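Local coordinates for monooxygenase (Agrobacterium tumefaciens, PDB 2I7G), which probably catalyses a flavin-dependent oxygenation, as a TIM-barrel member of the luciferase-like monooxygenase family, at residues B[223-228]-B[301-306]; B[254-259]-B[328-333]. All coordinates share one frame; numbering follows the deposited sequence.

Contact 1. Residues B[223-228]-B[301-306]. With SO4 (sulfate ion), chain F.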
# COMPACT_ATOMS: atom_id res chain seq x y z
N GLY B 223 -25.42 18.09 7.59
CA GLY B 223 -26.76 18.48 8.08
C GLY B 223 -26.89 19.89 8.63
O GLY B 223 -26.03 20.38 9.38
N GLY B 224 -27.98 20.55 8.26
CA GLY B 224 -28.30 21.88 8.75
C GLY B 224 -27.43 22.94 8.12
O GLY B 224 -26.81 22.73 7.07
N GLU B 225 -27.43 24.11 8.73
CA GLU B 225 -26.65 25.23 8.22
C GLU B 225 -25.23 25.09 8.68
O GLU B 225 -24.98 24.74 9.84
CB GLU B 225 -27.26 26.55 8.66
CG GLU B 225 -28.67 26.74 8.09
CD GLU B 225 -29.21 28.15 8.26
OE1 GLU B 225 -28.58 28.97 8.96
OE2 GLU B 225 -30.25 28.43 7.65
N TYR B 226 -24.29 25.31 7.78
CA TYR B 226 -22.88 25.14 8.13
C TYR B 226 -22.48 26.01 9.33
O TYR B 226 -21.65 25.59 10.12
CB TYR B 226 -21.93 25.32 6.93
CG TYR B 226 -21.82 26.72 6.37
CD1 TYR B 226 -22.41 27.06 5.15
CD2 TYR B 226 -21.01 27.67 6.98
CE1 TYR B 226 -22.27 28.35 4.60
CE2 TYR B 226 -20.86 28.97 6.44
CZ TYR B 226 -21.48 29.29 5.26
OH TYR B 226 -21.32 30.55 4.76
N ARG B 227 -23.10 27.19 9.44
CA ARG B 227 -22.84 28.16 10.52
C ARG B 227 -22.88 27.53 11.89
O ARG B 227 -22.14 27.93 12.80
CB ARG B 227 -23.88 29.29 10.50
CG ARG B 227 -23.61 30.34 9.50
CD ARG B 227 -24.55 31.51 9.72
NE ARG B 227 -25.93 31.26 9.27
CZ ARG B 227 -26.86 32.22 9.20
NH1 ARG B 227 -26.56 33.46 9.56
NH2 ARG B 227 -28.09 31.94 8.78
N ARG B 228 -23.78 26.56 12.06
CA ARG B 228 -24.03 25.97 13.38
C ARG B 228 -22.79 25.24 13.95
O ARG B 228 -22.68 25.03 15.16
CB ARG B 228 -25.24 25.06 13.37
CG ARG B 228 -25.01 23.73 12.82
CD ARG B 228 -26.28 22.91 12.94
NE ARG B 228 -26.10 21.59 12.33
CZ ARG B 228 -25.73 20.50 13.00
NH1 ARG B 228 -25.50 20.57 14.31
NH2 ARG B 228 -25.59 19.34 12.35
N GLY B 301 -28.78 25.69 -0.56
CA GLY B 301 -28.89 27.16 -0.50
C GLY B 301 -27.66 27.79 0.16
O GLY B 301 -26.77 27.07 0.62
N PRO B 302 -27.59 29.13 0.21
CA PRO B 302 -26.40 29.85 0.70
C PRO B 302 -25.91 29.41 2.09
O PRO B 302 -24.69 29.27 2.29
CB PRO B 302 -26.83 31.33 0.69
CG PRO B 302 -27.89 31.39 -0.40
CD PRO B 302 -28.64 30.05 -0.29
N GLU B 303 -26.83 29.14 3.00
CA GLU B 303 -26.45 28.74 4.37
C GLU B 303 -26.30 27.22 4.58
O GLU B 303 -25.86 26.80 5.64
CB GLU B 303 -27.45 29.30 5.38
CG GLU B 303 -27.57 30.84 5.33
CD GLU B 303 -26.24 31.57 5.61
OE1 GLU B 303 -25.30 30.97 6.21
OE2 GLU B 303 -26.13 32.75 5.23
N GLY B 304 -26.69 26.42 3.59
CA GLY B 304 -26.78 24.99 3.79
C GLY B 304 -25.44 24.28 3.72
O GLY B 304 -24.45 24.82 3.25
N ASN B 305 -25.43 23.01 4.10
CA ASN B 305 -24.18 22.27 4.18
C ASN B 305 -23.65 21.71 2.84
O ASN B 305 -22.48 21.27 2.76
CB ASN B 305 -24.34 21.14 5.20
CG ASN B 305 -25.42 20.19 4.79
OD1 ASN B 305 -25.19 19.33 3.99
ND2 ASN B 305 -26.64 20.41 5.29
N LEU B 306 -24.46 21.75 1.78
CA LEU B 306 -24.01 21.23 0.47
C LEU B 306 -23.42 22.37 -0.37
O LEU B 306 -24.10 23.38 -0.62
CB LEU B 306 -25.17 20.59 -0.29
CG LEU B 306 -25.76 19.31 0.35
CD1 LEU B 306 -26.89 18.75 -0.56
CD2 LEU B 306 -24.64 18.26 0.53
S SO4 F . -29.61 18.96 5.66
O1 SO4 F . -28.81 18.01 6.41
O2 SO4 F . -29.02 20.27 5.84
O3 SO4 F . -29.60 18.61 4.26
O4 SO4 F . -30.96 19.00 6.19
O HOH W 1 -28.34 22.27 5.15
O HOH W 2 -22.79 31.23 2.54
O HOH W 3 -23.03 31.85 6.28
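Asn305 reaches across to Gly224: its ND2 donates to Gly224 O over 2.9 Å, nearly straight (170° at the hydrogen), and meets a lone pair in the carbonyl plane. The side chain can do so because CG stands between the backbone N and the carbonyl carbon (chi1 61°), and Arg286 holds OD1, which fixes the amide's rotation. Gly223 and Gly224 both have positive phi, a shape that suits glycine. Next along, Tyr226 N donates to Glu303 O at 3.0 Å, while the Tyr226 ring, buried against helix 311-325, turns its edge to Gly304 O. These are two loops of a TIM barrel, one following strand 217-220 and the other preceding strand 307-309; a type I beta turn from Gly301 to Gly304 shapes the second. Toward solvent the contact becomes ionic and less certain, resting on one of two modelled conformers of Arg227. In it Glu303 OE1 lies over a guanidinium face, 3.1 Å from Arg227 NE, joined by charge alone, while Arg227 NH2 makes a hydrogen-bonded salt bridge of 3.0 Å to Glu225 OE1. Water links Tyr226 OH to Pro302 O, and a sulfate, probably from the crystallisation liquor, accepts a hydrogen bond from Gly224 N.

Contact 2. Residues B[254-259]-B[328-333]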
# COMPACT_ATOMS: atom_id res chain seq x y z
N ILE B 254 -12.51 22.17 6.77
CA ILE B 254 -13.89 21.67 6.71
C ILE B 254 -14.01 20.68 5.55
O ILE B 254 -13.44 20.89 4.46
CB ILE B 254 -14.96 22.78 6.68
CG1 ILE B 254 -14.91 23.58 5.36
CG2 ILE B 254 -14.87 23.69 7.98
CD1 ILE B 254 -15.99 24.69 5.24
N ASN B 255 -14.72 19.59 5.80
CA ASN B 255 -14.88 18.50 4.84
C ASN B 255 -16.38 18.47 4.51
O ASN B 255 -17.18 18.21 5.39
CB ASN B 255 -14.51 17.17 5.48
CG ASN B 255 -13.03 17.05 5.79
OD1 ASN B 255 -12.24 17.96 5.60
ND2 ASN B 255 -12.66 15.87 6.32
N VAL B 256 -16.73 18.75 3.26
CA VAL B 256 -18.13 18.92 2.90
C VAL B 256 -18.47 18.10 1.64
O VAL B 256 -17.57 17.74 0.84
CB VAL B 256 -18.44 20.43 2.61
CG1 VAL B 256 -18.00 21.28 3.79
CG2 VAL B 256 -17.75 20.94 1.31
N HIS B 257 -19.76 17.88 1.45
CA HIS B 257 -20.25 17.27 0.23
C HIS B 257 -20.70 18.35 -0.73
O HIS B 257 -21.13 19.42 -0.30
CB HIS B 257 -21.40 16.32 0.53
CG HIS B 257 -20.98 15.16 1.39
ND1 HIS B 257 -21.40 15.00 2.69
CD2 HIS B 257 -20.12 14.14 1.14
CE1 HIS B 257 -20.85 13.92 3.20
NE2 HIS B 257 -20.08 13.37 2.28
N GLY B 258 -20.62 18.05 -2.02
CA GLY B 258 -21.11 19.01 -3.00
C GLY B 258 -20.75 18.64 -4.42
O GLY B 258 -20.35 17.49 -4.71
N PHE B 259 -20.94 19.59 -5.33
CA PHE B 259 -20.66 19.27 -6.73
C PHE B 259 -20.61 20.58 -7.52
O PHE B 259 -21.32 21.54 -7.20
CB PHE B 259 -21.76 18.34 -7.28
CG PHE B 259 -21.53 17.90 -8.70
CD1 PHE B 259 -20.33 17.26 -9.08
CD2 PHE B 259 -22.52 18.11 -9.66
CE1 PHE B 259 -20.13 16.86 -10.42
CE2 PHE B 259 -22.32 17.70 -11.02
CZ PHE B 259 -21.12 17.10 -11.38
N ASP B 328 -8.17 26.77 7.33
CA ASP B 328 -6.95 26.70 6.47
C ASP B 328 -7.11 25.83 5.23
O ASP B 328 -6.35 25.95 4.26
CB ASP B 328 -5.82 26.10 7.29
CG ASP B 328 -5.53 26.94 8.51
OD1 ASP B 328 -5.03 28.08 8.35
OD2 ASP B 328 -5.85 26.48 9.61
N ARG B 329 -8.08 24.94 5.28
CA ARG B 329 -8.22 23.95 4.26
C ARG B 329 -9.72 23.67 4.03
O ARG B 329 -10.51 23.77 4.97
CB ARG B 329 -7.43 22.68 4.67
CG ARG B 329 -7.63 21.48 3.73
CD ARG B 329 -6.81 20.25 4.20
NE ARG B 329 -5.38 20.42 3.98
CZ ARG B 329 -4.46 19.44 4.16
NH1 ARG B 329 -4.82 18.24 4.59
NH2 ARG B 329 -3.20 19.67 3.89
N PHE B 330 -10.08 23.38 2.78
CA PHE B 330 -11.45 23.08 2.36
C PHE B 330 -11.39 21.84 1.50
O PHE B 330 -10.71 21.85 0.46
CB PHE B 330 -12.06 24.26 1.56
CG PHE B 330 -13.39 23.97 0.96
CD1 PHE B 330 -14.56 24.16 1.71
CD2 PHE B 330 -13.50 23.50 -0.37
CE1 PHE B 330 -15.82 23.87 1.18
CE2 PHE B 330 -14.77 23.26 -0.94
CZ PHE B 330 -15.93 23.42 -0.15
N LEU B 331 -12.09 20.76 1.89
CA LEU B 331 -12.10 19.52 1.14
C LEU B 331 -13.52 19.16 0.68
O LEU B 331 -14.45 19.12 1.49
CB LEU B 331 -11.57 18.35 1.99
CG LEU B 331 -10.10 18.32 2.41
CD1 LEU B 331 -9.81 16.88 2.97
CD2 LEU B 331 -9.15 18.68 1.22
N LEU B 332 -13.66 18.90 -0.61
CA LEU B 332 -14.99 18.70 -1.21
C LEU B 332 -15.12 17.25 -1.67
O LEU B 332 -14.23 16.77 -2.41
CB LEU B 332 -15.07 19.65 -2.42
CG LEU B 332 -16.39 19.60 -3.18
CD1 LEU B 332 -17.60 19.96 -2.28
CD2 LEU B 332 -16.33 20.48 -4.52
N GLN B 333 -16.22 16.59 -1.31
CA GLN B 333 -16.50 15.22 -1.79
C GLN B 333 -17.64 15.31 -2.81
O GLN B 333 -18.79 15.59 -2.44
CB GLN B 333 -16.85 14.28 -0.62
CG GLN B 333 -17.24 12.88 -1.10
CD GLN B 333 -17.46 11.89 0.05
OE1 GLN B 333 -16.61 11.73 0.94
NE2 GLN B 333 -18.52 11.18 -0.02
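Ile254 and Leu331 meet through the backbone: Leu331 N donates to Ile254 O over 2.9 Å, and Leu331 O in turn accepts from Val256 N. Two further bonds continue the parallel pairing, Gln333 N to Val256 O at 2.8 Å and Gly258 N to Gln333 O at 3.1 Å. On the face carrying Ile254, Val256, Phe330 and Leu332, the packing is apolar. Val256 CG2 touches Phe330 CZ at 3.4 Å, the two side chains crossing at about a right angle, and Ile254 CG1 lies 3.7 Å from Phe330 CD1. With CG anti to the backbone N (chi1 173°), the Phe330 ring swings toward both neighbours. Leu332 CD1 comes within 3.6 Å of Gly258 N, where the bare glycine backbone accommodates the methyl group. The other face is more polar: His257 and Gln333 run side by side, their ring and amide planes 79° apart. Further out, Arg286 bonds His257 ND1, Tyr351 of helix 341-363 covers Phe330 and Leu332, and Arg329 forms salt bridges to Glu23 and Glu128. As in other TIM barrels, parallel strands make the wall. The chemistry implies a sheet whose buried backbone is satisfied strand to strand, with one face wholly apolar and the other mixing Leu331 with the polar Asn255, His257 and Gln333.

How the contacts relate
From the N terminus the chain first reaches 223-228, the loop between strand 217-220 and helix 230-242, and then 254-259 on strand 252-260. Helices 264-272, 279-286 and 293-300 follow before 301-306 returns to the first loop and closes contact 1. Helix 311-325 then leads to 328-333, which closes contact 2 by pairing with strand 252-260. The two closures therefore cross, each beginning before the other has ended. Their centres are 13 Å apart, and they touch directly where Leu306 CD2 packs on His257 CB at 3.8 Å. Contact 1 joins peripheral loops, contact 2 joins barrel strands, and Arg286 bonds a side chain in each.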